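Local coordinates for protein glycosyl hydrolase, family 38 (Enterococcus faecalis, PDB 5KBP) that probably hydrolyses alpha-mannosidic linkages in carbohydrates, as a metal-dependent alpha-mannosidase of glycoside hydrolase family 38, at residues 148-153 against 175-180; 337-342 against 380-385; 527-532 against 536-541. One frame throughout, in Å; residues are numbered along the deposited sequence.

Interaction 1 (148-153 against 175-180); sequences AAFGRG and MWWEGP
W177, whose indole meets the ring of F150, gives its NE1 to the carbonyl O of G283 in a hydrogen bond that ties down the polar end of a buried ring. The six-membered half of that indole is turned to the phenylalanine, and W177 CZ3 lies 4.3 Å from F150 CD1. The planes of the F150 ring and the six-membered ring of W177 are inclined at 50° with their centroids 5.4 Å apart, an oblique pairing. W177 holds its CG opposite the backbone N (chi1 -164°), and this swings the indole across to F150. The strands that carry the two rings, 147-150 and 174-178, are not neighbours in their mixed beta-sheet, which belongs to the N-terminal domain of the family: strand 184-189 runs between them, and the side chains meet over it. L189 of that middle strand touches both F150 and M175, while I185 touches A148 and W177. M175, two residues before W177 on strand 174-178, adds a Met-aromatic contact to F150. Its SD sits at the rim of the F150 ring, near the ring plane, 3.7 Å from F150 CZ and 85° off the ring normal. M175 and W177 both touch V281 of the adjoining strand 280-282.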
loop_
_atom_site.group_PDB
_atom_site.type_symbol
_atom_site.label_atom_id
_atom_site.label_comp_id
_atom_site.label_asym_id
_atom_site.label_seq_id
_atom_site.Cartn_x
_atom_site.Cartn_y
_atom_site.Cartn_z
ATOM N N ALA A 148 -5.208 -15.804 -30.769
ATOM C CA ALA A 148 -5.712 -15.251 -29.519
ATOM C C ALA A 148 -6.898 -16.073 -29.039
ATOM O O ALA A 148 -7.856 -16.281 -29.789
ATOM C CB ALA A 148 -6.122 -13.783 -29.684
ATOM N N ALA A 149 -6.829 -16.535 -27.792
ATOM C CA ALA A 149 -7.913 -17.280 -27.165
ATOM C C ALA A 149 -8.697 -16.352 -26.246
ATOM O O ALA A 149 -8.109 -15.652 -25.415
ATOM C CB ALA A 149 -7.374 -18.474 -26.377
ATOM N N PHE A 150 -10.021 -16.352 -26.396
ATOM C CA PHE A 150 -10.885 -15.456 -25.641
ATOM C C PHE A 150 -12.163 -16.189 -25.257
ATOM O O PHE A 150 -12.447 -17.286 -25.746
ATOM C CB PHE A 150 -11.208 -14.185 -26.439
ATOM C CG PHE A 150 -11.889 -14.448 -27.751
ATOM C CD1 PHE A 150 -11.151 -14.761 -28.881
ATOM C CD2 PHE A 150 -13.269 -14.377 -27.858
ATOM C CE1 PHE A 150 -11.773 -15.004 -30.090
ATOM C CE2 PHE A 150 -13.899 -14.619 -29.065
ATOM C CZ PHE A 150 -13.150 -14.932 -30.183
ATOM N N GLY A 151 -12.942 -15.566 -24.376
ATOM C CA GLY A 151 -14.139 -16.201 -23.858
ATOM C C GLY A 151 -15.411 -15.392 -24.005
ATOM O O GLY A 151 -16.508 -15.958 -24.043
ATOM N N ARG A 152 -15.288 -14.069 -24.087
ATOM C CA ARG A 152 -16.437 -13.179 -24.168
ATOM C C ARG A 152 -16.415 -12.397 -25.474
ATOM O O ARG A 152 -15.352 -12.155 -26.056
ATOM C CB ARG A 152 -16.466 -12.201 -22.987
ATOM C CG ARG A 152 -16.469 -12.864 -21.620
ATOM C CD ARG A 152 -16.341 -11.824 -20.520
ATOM N NE ARG A 152 -16.345 -12.421 -19.187
ATOM C CZ ARG A 152 -17.422 -12.518 -18.415
ATOM N NH1 ARG A 152 -18.588 -12.055 -18.842
ATOM N NH2 ARG A 152 -17.332 -13.076 -17.215
ATOM N N GLY A 153 -17.606 -11.999 -25.930
ATOM C CA GLY A 153 -17.770 -11.148 -27.090
ATOM C C GLY A 153 -18.430 -11.828 -28.276
ATOM O O GLY A 153 -19.046 -11.145 -29.103
ATOM N N MET A 175 -12.340 -19.370 -35.441
ATOM C CA MET A 175 -12.786 -18.289 -36.308
ATOM C C MET A 175 -11.595 -17.420 -36.680
ATOM O O MET A 175 -10.526 -17.494 -36.066
ATOM C CB MET A 175 -13.877 -17.452 -35.632
ATOM C CG MET A 175 -13.370 -16.605 -34.473
ATOM S SD MET A 175 -14.683 -16.067 -33.364
ATOM C CE MET A 175 -15.252 -17.645 -32.734
ATOM N N TRP A 176 -11.796 -16.594 -37.702
ATOM C CA TRP A 176 -10.834 -15.567 -38.066
ATOM C C TRP A 176 -11.236 -14.249 -37.423
ATOM O O TRP A 176 -12.417 -13.889 -37.403
ATOM C CB TRP A 176 -10.749 -15.406 -39.585
ATOM C CG TRP A 176 -10.266 -16.631 -40.290
ATOM C CD1 TRP A 176 -10.974 -17.411 -41.156
ATOM C CD2 TRP A 176 -8.968 -17.228 -40.179
ATOM N NE1 TRP A 176 -10.196 -18.453 -41.598
ATOM C CE2 TRP A 176 -8.960 -18.364 -41.013
ATOM C CE3 TRP A 176 -7.811 -16.911 -39.459
ATOM C CZ2 TRP A 176 -7.842 -19.184 -41.146
ATOM C CZ3 TRP A 176 -6.702 -17.727 -39.594
ATOM C CH2 TRP A 176 -6.725 -18.850 -40.430
ATOM N N TRP A 177 -10.251 -13.536 -36.887
ATOM C CA TRP A 177 -10.479 -12.244 -36.250
ATOM C C TRP A 177 -9.717 -11.189 -37.040
ATOM O O TRP A 177 -8.482 -11.165 -37.023
ATOM C CB TRP A 177 -10.044 -12.268 -34.787
ATOM C CG TRP A 177 -10.592 -11.128 -33.990
ATOM C CD1 TRP A 177 -11.404 -10.128 -34.441
ATOM C CD2 TRP A 177 -10.371 -10.870 -32.599
ATOM N NE1 TRP A 177 -11.701 -9.262 -33.417
ATOM C CE2 TRP A 177 -11.078 -9.695 -32.275
ATOM C CE3 TRP A 177 -9.643 -11.518 -31.596
ATOM C CZ2 TRP A 177 -11.077 -9.155 -30.992
ATOM C CZ3 TRP A 177 -9.645 -10.979 -30.323
ATOM C CH2 TRP A 177 -10.358 -9.812 -30.032
ATOM N N GLU A 178 -10.453 -10.323 -37.728
ATOM C CA GLU A 178 -9.876 -9.274 -38.556
ATOM C C GLU A 178 -10.090 -7.924 -37.887
ATOM O O GLU A 178 -11.218 -7.582 -37.517
ATOM C CB GLU A 178 -10.497 -9.286 -39.954
ATOM C CG GLU A 178 -9.957 -8.222 -40.890
ATOM C CD GLU A 178 -10.508 -8.354 -42.297
ATOM O OE1 GLU A 178 -10.961 -9.461 -42.658
ATOM O OE2 GLU A 178 -10.491 -7.350 -43.039
ATOM N N GLY A 179 -9.008 -7.162 -37.729
ATOM C CA GLY A 179 -9.093 -5.852 -37.132
ATOM C C GLY A 179 -9.476 -4.790 -38.138
ATOM O O GLY A 179 -9.695 -5.053 -39.328
ATOM N N PRO A 180 -9.562 -3.545 -37.657
ATOM C CA PRO A 180 -9.912 -2.437 -38.559
ATOM C C PRO A 180 -8.863 -2.164 -39.622
ATOM O O PRO A 180 -9.204 -1.600 -40.670
ATOM C CB PRO A 180 -10.069 -1.244 -37.606
ATOM C CG PRO A 180 -9.230 -1.597 -36.423
ATOM C CD PRO A 180 -9.339 -3.089 -36.275
#

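Interaction 2 (337-342 against 380-385); sequences HDQFDY and HFLADE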
loop_
_atom_site.group_PDB
_atom_site.type_symbol
_atom_site.label_atom_id
_atom_site.label_comp_id
_atom_site.label_asym_id
_atom_site.label_seq_id
_atom_site.Cartn_x
_atom_site.Cartn_y
_atom_site.Cartn_z
ATOM N N HIS A 337 16.540 2.519 -17.623
ATOM C CA HIS A 337 15.698 1.405 -18.055
ATOM C C HIS A 337 15.183 0.602 -16.867
ATOM O O HIS A 337 13.995 0.268 -16.800
ATOM C CB HIS A 337 16.472 0.508 -19.022
ATOM C CG HIS A 337 16.610 1.084 -20.396
ATOM N ND1 HIS A 337 17.816 1.505 -20.911
ATOM C CD2 HIS A 337 15.687 1.317 -21.358
ATOM C CE1 HIS A 337 17.630 1.971 -22.133
ATOM N NE2 HIS A 337 16.348 1.865 -22.430
ATOM N N ASP A 338 16.069 0.271 -15.923
ATOM C CA ASP A 338 15.659 -0.522 -14.766
ATOM C C ASP A 338 14.583 0.192 -13.957
ATOM O O ASP A 338 13.650 -0.444 -13.455
ATOM C CB ASP A 338 16.868 -0.840 -13.886
ATOM C CG ASP A 338 17.825 -1.824 -14.537
ATOM O OD1 ASP A 338 17.418 -2.486 -15.515
ATOM O OD2 ASP A 338 18.977 -1.944 -14.068
ATOM N N GLN A 339 14.693 1.516 -13.828
ATOM C CA GLN A 339 13.693 2.262 -13.070
ATOM C C GLN A 339 12.358 2.299 -13.802
ATOM O O GLN A 339 11.298 2.180 -13.176
ATOM C CB GLN A 339 14.192 3.679 -12.790
ATOM C CG GLN A 339 15.360 3.765 -11.812
ATOM C CD GLN A 339 16.708 3.533 -12.470
ATOM O OE1 GLN A 339 16.789 3.051 -13.601
ATOM N NE2 GLN A 339 17.776 3.882 -11.763
ATOM N N PHE A 340 12.387 2.469 -15.127
ATOM C CA PHE A 340 11.145 2.456 -15.895
ATOM C C PHE A 340 10.495 1.081 -15.868
ATOM O O PHE A 340 9.264 0.972 -15.810
ATOM C CB PHE A 340 11.403 2.901 -17.335
ATOM C CG PHE A 340 11.377 4.392 -17.523
ATOM C CD1 PHE A 340 10.236 5.115 -17.227
ATOM C CD2 PHE A 340 12.485 5.066 -18.009
ATOM C CE1 PHE A 340 10.201 6.486 -17.398
ATOM C CE2 PHE A 340 12.459 6.437 -18.184
ATOM C CZ PHE A 340 11.314 7.148 -17.879
ATOM N N ASP A 341 11.305 0.021 -15.910
ATOM C CA ASP A 341 10.761 -1.327 -15.803
ATOM C C ASP A 341 10.135 -1.554 -14.435
ATOM O O ASP A 341 9.115 -2.242 -14.315
ATOM C CB ASP A 341 11.861 -2.355 -16.078
ATOM C CG ASP A 341 11.363 -3.785 -15.986
ATOM O OD1 ASP A 341 10.676 -4.242 -16.924
ATOM O OD2 ASP A 341 11.666 -4.456 -14.976
ATOM N N TYR A 342 10.727 -0.970 -13.390
ATOM C CA TYR A 342 10.166 -1.086 -12.048
ATOM C C TYR A 342 8.880 -0.277 -11.916
ATOM O O TYR A 342 7.937 -0.706 -11.242
ATOM C CB TYR A 342 11.202 -0.638 -11.016
ATOM C CG TYR A 342 10.704 -0.586 -9.591
ATOM C CD1 TYR A 342 10.659 -1.732 -8.808
ATOM C CD2 TYR A 342 10.304 0.614 -9.021
ATOM C CE1 TYR A 342 10.210 -1.686 -7.501
ATOM C CE2 TYR A 342 9.855 0.671 -7.714
ATOM C CZ TYR A 342 9.811 -0.482 -6.958
ATOM O OH TYR A 342 9.364 -0.429 -5.658
ATOM N N HIS A 380 7.606 10.674 -11.308
ATOM C CA HIS A 380 7.986 12.045 -10.983
ATOM C C HIS A 380 9.493 12.173 -10.800
ATOM O O HIS A 380 10.103 13.132 -11.289
ATOM C CB HIS A 380 7.252 12.514 -9.726
ATOM C CG HIS A 380 5.880 13.050 -9.988
ATOM N ND1 HIS A 380 4.786 12.237 -10.194
ATOM C CD2 HIS A 380 5.424 14.322 -10.077
ATOM C CE1 HIS A 380 3.715 12.984 -10.398
ATOM N NE2 HIS A 380 4.076 14.253 -10.332
ATOM N N PHE A 381 10.109 11.221 -10.097
ATOM C CA PHE A 381 11.556 11.257 -9.902
ATOM C C PHE A 381 12.288 11.207 -11.237
ATOM O O PHE A 381 13.195 12.007 -11.493
ATOM C CB PHE A 381 11.994 10.098 -9.005
ATOM C CG PHE A 381 13.487 9.946 -8.885
ATOM C CD1 PHE A 381 14.194 9.140 -9.768
ATOM C CD2 PHE A 381 14.185 10.604 -7.886
ATOM C CE1 PHE A 381 15.566 9.002 -9.659
ATOM C CE2 PHE A 381 15.556 10.467 -7.771
ATOM C CZ PHE A 381 16.246 9.664 -8.660
ATOM N N LEU A 382 11.910 10.262 -12.100
ATOM C CA LEU A 382 12.588 10.114 -13.383
ATOM C C LEU A 382 12.375 11.329 -14.277
ATOM O O LEU A 382 13.277 11.703 -15.036
ATOM C CB LEU A 382 12.109 8.841 -14.082
ATOM C CG LEU A 382 12.468 7.538 -13.364
ATOM C CD1 LEU A 382 11.882 6.334 -14.089
ATOM C CD2 LEU A 382 13.978 7.408 -13.227
ATOM N N ALA A 383 11.200 11.959 -14.200
ATOM C CA ALA A 383 10.968 13.169 -14.981
ATOM C C ALA A 383 11.796 14.333 -14.453
ATOM O O ALA A 383 12.304 15.144 -15.234
ATOM C CB ALA A 383 9.480 13.521 -14.981
ATOM N N ASP A 384 11.950 14.427 -13.129
ATOM C CA ASP A 384 12.733 15.515 -12.554
ATOM C C ASP A 384 14.226 15.320 -12.786
ATOM O O ASP A 384 14.969 16.304 -12.880
ATOM C CB ASP A 384 12.441 15.645 -11.060
ATOM C CG ASP A 384 10.995 15.999 -10.781
ATOM O OD1 ASP A 384 10.348 16.596 -11.667
ATOM O OD2 ASP A 384 10.504 15.680 -9.677
ATOM N N GLU A 385 14.685 14.070 -12.874
ATOM C CA GLU A 385 16.086 13.818 -13.196
ATOM C C GLU A 385 16.398 14.238 -14.626
ATOM O O GLU A 385 17.385 14.938 -14.878
ATOM C CB GLU A 385 16.421 12.342 -12.986
ATOM C CG GLU A 385 16.417 11.899 -11.535
ATOM C CD GLU A 385 17.373 12.702 -10.681
ATOM O OE1 GLU A 385 16.911 13.619 -9.972
ATOM O OE2 GLU A 385 18.589 12.423 -10.732
#
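L382 and F340 reach out from facing helices and pass each other, the leucine laying its CD1 methyl over one face of the phenyl ring. This is helix-on-helix packing in the alpha-helical middle domain, between helix 337-348 and the long helix 362-393. The two backbones are nearest at Q339 and L382, whose CA atoms are 7.9 Å apart. The overlap is well centred: L382 CD1 stands 3.7 Å from the centroid of the F340 ring and only 11° off its normal, a CH-pi contact in which the methyl lies within 4.2 Å of all six ring carbons. L382 keeps CG beside its backbone N (chi1 -65°), with the chain extended beyond CG to CD1, and this carries its fork toward helix 337-348. F340 is also covered from helix 304-332, where A321 and E322 touch it, and its ring meets that of Y335. Q339 approaches L382 at a slant and uses its aliphatic base; a bend at chi2 (83°) takes the amide away from the leucine. The second subunit also packs here: D338 forms a salt bridge with R68 of that subunit, and Q339 packs on M30 of that subunit. Both branches of the leucine reach the glutamine, L382 CD1 and L382 CD2 each lying 3.8 Å from Q339 CB.

Interaction 3 (527-532 against 536-541); sequences TNEMEN and QVKIEN
Strands 529-531 and 535-539 run antiparallel, with 169° between the axis directions of 529-531 and 536-539. M530 and V537 form the hydrogen-bonded pair: M530 N donates to V537 O at 2.9 Å, and V537 N to M530 O at 2.6 Å. E529 with K538 and E531 with Q536 are the flanking non-hydrogen-bonded pairs. Past the E529-K538 pair, I539 N donates to N528 O at 3.0 Å. The strands are the two arms of a tight beta hairpin, with N532 OD1 accepting from the backbone N atoms of F534 and I535 in the turn. On its other side, strand 529-531 pairs with 523-524, where N528, with both backbone angles positive, and E529 together face Q524 as a G1 beta bulge. M530 and V537 point side by side to the buried face, with M530 CE 4.0 Å from V537 CG1. Both touch M652 of strand 641-653, in the sheet packed against this one. E529, E531, Q536 and K538 share the opposite, partly exposed face. K538 bends at chi2 (61°) and passes aslant over E529, with K538 CD 3.5 Å from E529 CG, while its NZ forms a salt bridge with E540. Q536 inclines between the two glutamates: its CG packs 3.7 Å from E531 CB, and its NE2 makes a weak hydrogen bond to E529 OE2 at 3.4 Å.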
loop_
_atom_site.group_PDB
_atom_site.type_symbol
_atom_site.label_atom_id
_atom_site.label_comp_id
_atom_site.label_asym_id
_atom_site.label_seq_id
_atom_site.Cartn_x
_atom_site.Cartn_y
_atom_site.Cartn_z
ATOM N N THR A 527 -23.427 39.707 -18.056
ATOM C CA THR A 527 -24.386 38.754 -18.603
ATOM C C THR A 527 -23.900 37.313 -18.500
ATOM O O THR A 527 -24.535 36.418 -19.071
ATOM C CB THR A 527 -24.697 39.094 -20.064
ATOM O OG1 THR A 527 -23.482 39.091 -20.824
ATOM C CG2 THR A 527 -25.346 40.466 -20.165
ATOM N N ASN A 528 -22.799 37.067 -17.786
ATOM C CA ASN A 528 -22.232 35.728 -17.621
ATOM C C ASN A 528 -21.917 35.098 -18.979
ATOM O O ASN A 528 -22.434 34.039 -19.341
ATOM C CB ASN A 528 -23.168 34.832 -16.802
ATOM C CG ASN A 528 -23.372 35.338 -15.389
ATOM O OD1 ASN A 528 -22.507 36.010 -14.829
ATOM N ND2 ASN A 528 -24.517 35.009 -14.803
ATOM N N GLU A 529 -21.049 35.769 -19.731
ATOM C CA GLU A 529 -20.734 35.359 -21.090
ATOM C C GLU A 529 -19.232 35.392 -21.332
ATOM O O GLU A 529 -18.508 36.212 -20.759
ATOM C CB GLU A 529 -21.442 36.252 -22.121
ATOM C CG GLU A 529 -22.932 35.984 -22.246
ATOM C CD GLU A 529 -23.622 36.923 -23.215
ATOM O OE1 GLU A 529 -23.452 38.154 -23.077
ATOM O OE2 GLU A 529 -24.332 36.429 -24.116
ATOM N N MET A 530 -18.777 34.477 -22.184
ATOM C CA MET A 530 -17.415 34.453 -22.695
ATOM C C MET A 530 -17.467 34.263 -24.203
ATOM O O MET A 530 -18.434 33.720 -24.744
ATOM C CB MET A 530 -16.580 33.323 -22.076
ATOM C CG MET A 530 -16.467 33.354 -20.572
ATOM S SD MET A 530 -15.505 31.962 -19.946
ATOM C CE MET A 530 -16.474 30.580 -20.542
ATOM N N GLU A 531 -16.412 34.708 -24.882
ATOM C CA GLU A 531 -16.296 34.449 -26.311
ATOM C C GLU A 531 -14.876 34.746 -26.766
ATOM O O GLU A 531 -14.205 35.629 -26.222
ATOM C CB GLU A 531 -17.299 35.278 -27.127
ATOM C CG GLU A 531 -16.997 36.763 -27.203
ATOM C CD GLU A 531 -18.076 37.532 -27.938
ATOM O OE1 GLU A 531 -19.124 37.824 -27.323
ATOM O OE2 GLU A 531 -17.885 37.830 -29.136
ATOM N N ASN A 532 -14.426 33.981 -27.760
ATOM C CA ASN A 532 -13.184 34.268 -28.466
ATOM C C ASN A 532 -13.453 34.257 -29.965
ATOM O O ASN A 532 -14.527 34.672 -30.409
ATOM C CB ASN A 532 -12.091 33.260 -28.092
ATOM C CG ASN A 532 -12.562 31.819 -28.179
ATOM O OD1 ASN A 532 -13.569 31.516 -28.817
ATOM N ND2 ASN A 532 -11.829 30.919 -27.530
ATOM N N GLN A 536 -18.826 31.210 -28.703
ATOM C CA GLN A 536 -19.489 32.234 -27.905
ATOM C C GLN A 536 -20.294 31.526 -26.825
ATOM O O GLN A 536 -21.218 30.767 -27.135
ATOM C CB GLN A 536 -20.388 33.118 -28.775
ATOM C CG GLN A 536 -20.720 34.479 -28.172
ATOM C CD GLN A 536 -21.822 34.417 -27.132
ATOM O OE1 GLN A 536 -22.601 33.464 -27.091
ATOM N NE2 GLN A 536 -21.896 35.437 -26.286
ATOM N N VAL A 537 -19.944 31.770 -25.565
ATOM C CA VAL A 537 -20.469 31.007 -24.437
ATOM C C VAL A 537 -21.394 31.893 -23.615
ATOM O O VAL A 537 -21.016 33.003 -23.221
ATOM C CB VAL A 537 -19.332 30.445 -23.567
ATOM C CG1 VAL A 537 -19.897 29.727 -22.348
ATOM C CG2 VAL A 537 -18.458 29.514 -24.389
ATOM N N LYS A 538 -22.604 31.401 -23.361
ATOM C CA LYS A 538 -23.541 32.015 -22.431
ATOM C C LYS A 538 -23.837 31.019 -21.321
ATOM O O LYS A 538 -24.133 29.851 -21.594
ATOM C CB LYS A 538 -24.836 32.433 -23.135
ATOM C CG LYS A 538 -25.995 32.772 -22.194
ATOM C CD LYS A 538 -25.668 33.948 -21.282
ATOM C CE LYS A 538 -26.817 34.263 -20.333
ATOM N NZ LYS A 538 -28.042 34.696 -21.061
ATOM N N ILE A 539 -23.747 31.476 -20.077
ATOM C CA ILE A 539 -24.058 30.660 -18.909
ATOM C C ILE A 539 -25.405 31.127 -18.376
ATOM O O ILE A 539 -25.520 32.229 -17.825
ATOM C CB ILE A 539 -22.967 30.755 -17.835
ATOM C CG1 ILE A 539 -21.612 30.359 -18.424
ATOM C CG2 ILE A 539 -23.313 29.870 -16.646
ATOM C CD1 ILE A 539 -20.498 30.311 -17.411
ATOM N N GLU A 540 -26.426 30.293 -18.545
ATOM C CA GLU A 540 -27.773 30.636 -18.122
ATOM C C GLU A 540 -27.900 30.552 -16.602
ATOM O O GLU A 540 -27.090 29.920 -15.917
ATOM C CB GLU A 540 -28.792 29.704 -18.779
ATOM C CG GLU A 540 -28.573 29.482 -20.270
ATOM C CD GLU A 540 -28.944 30.688 -21.110
ATOM O OE1 GLU A 540 -29.627 31.594 -20.588
ATOM O OE2 GLU A 540 -28.557 30.727 -22.296
ATOM N N ASN A 541 -28.940 31.206 -16.077
ATOM C CA ASN A 541 -29.289 31.042 -14.669
ATOM C C ASN A 541 -29.579 29.588 -14.330
ATOM O O ASN A 541 -29.459 29.193 -13.165
ATOM C CB ASN A 541 -30.495 31.914 -14.321
ATOM C CG ASN A 541 -30.277 33.374 -14.668
ATOM O OD1 ASN A 541 -29.188 33.914 -14.475
ATOM N ND2 ASN A 541 -31.314 34.020 -15.190
#

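How the interactions relate
The three contacts follow one another along the chain and fall in three different family regions: interaction 1 in the N-terminal domain, interaction 2 in the middle domain and interaction 3 in the C-terminal domain. None touches another. Interactions 1 and 2 are the closest pair, with nearest atoms about 23 Å apart and centres 36 Å apart; interaction 3 is 44 Å from interaction 2 and 48 Å from interaction 1, centre to centre. All lie away from the known calcium-binding residues F253 and Y256. They differ in setting: side chains meeting over an intervening strand, helices packing beside the second subunit, and neighbouring strands joined through their backbones. Of the three, interaction 2 alone is touched by the other subunit.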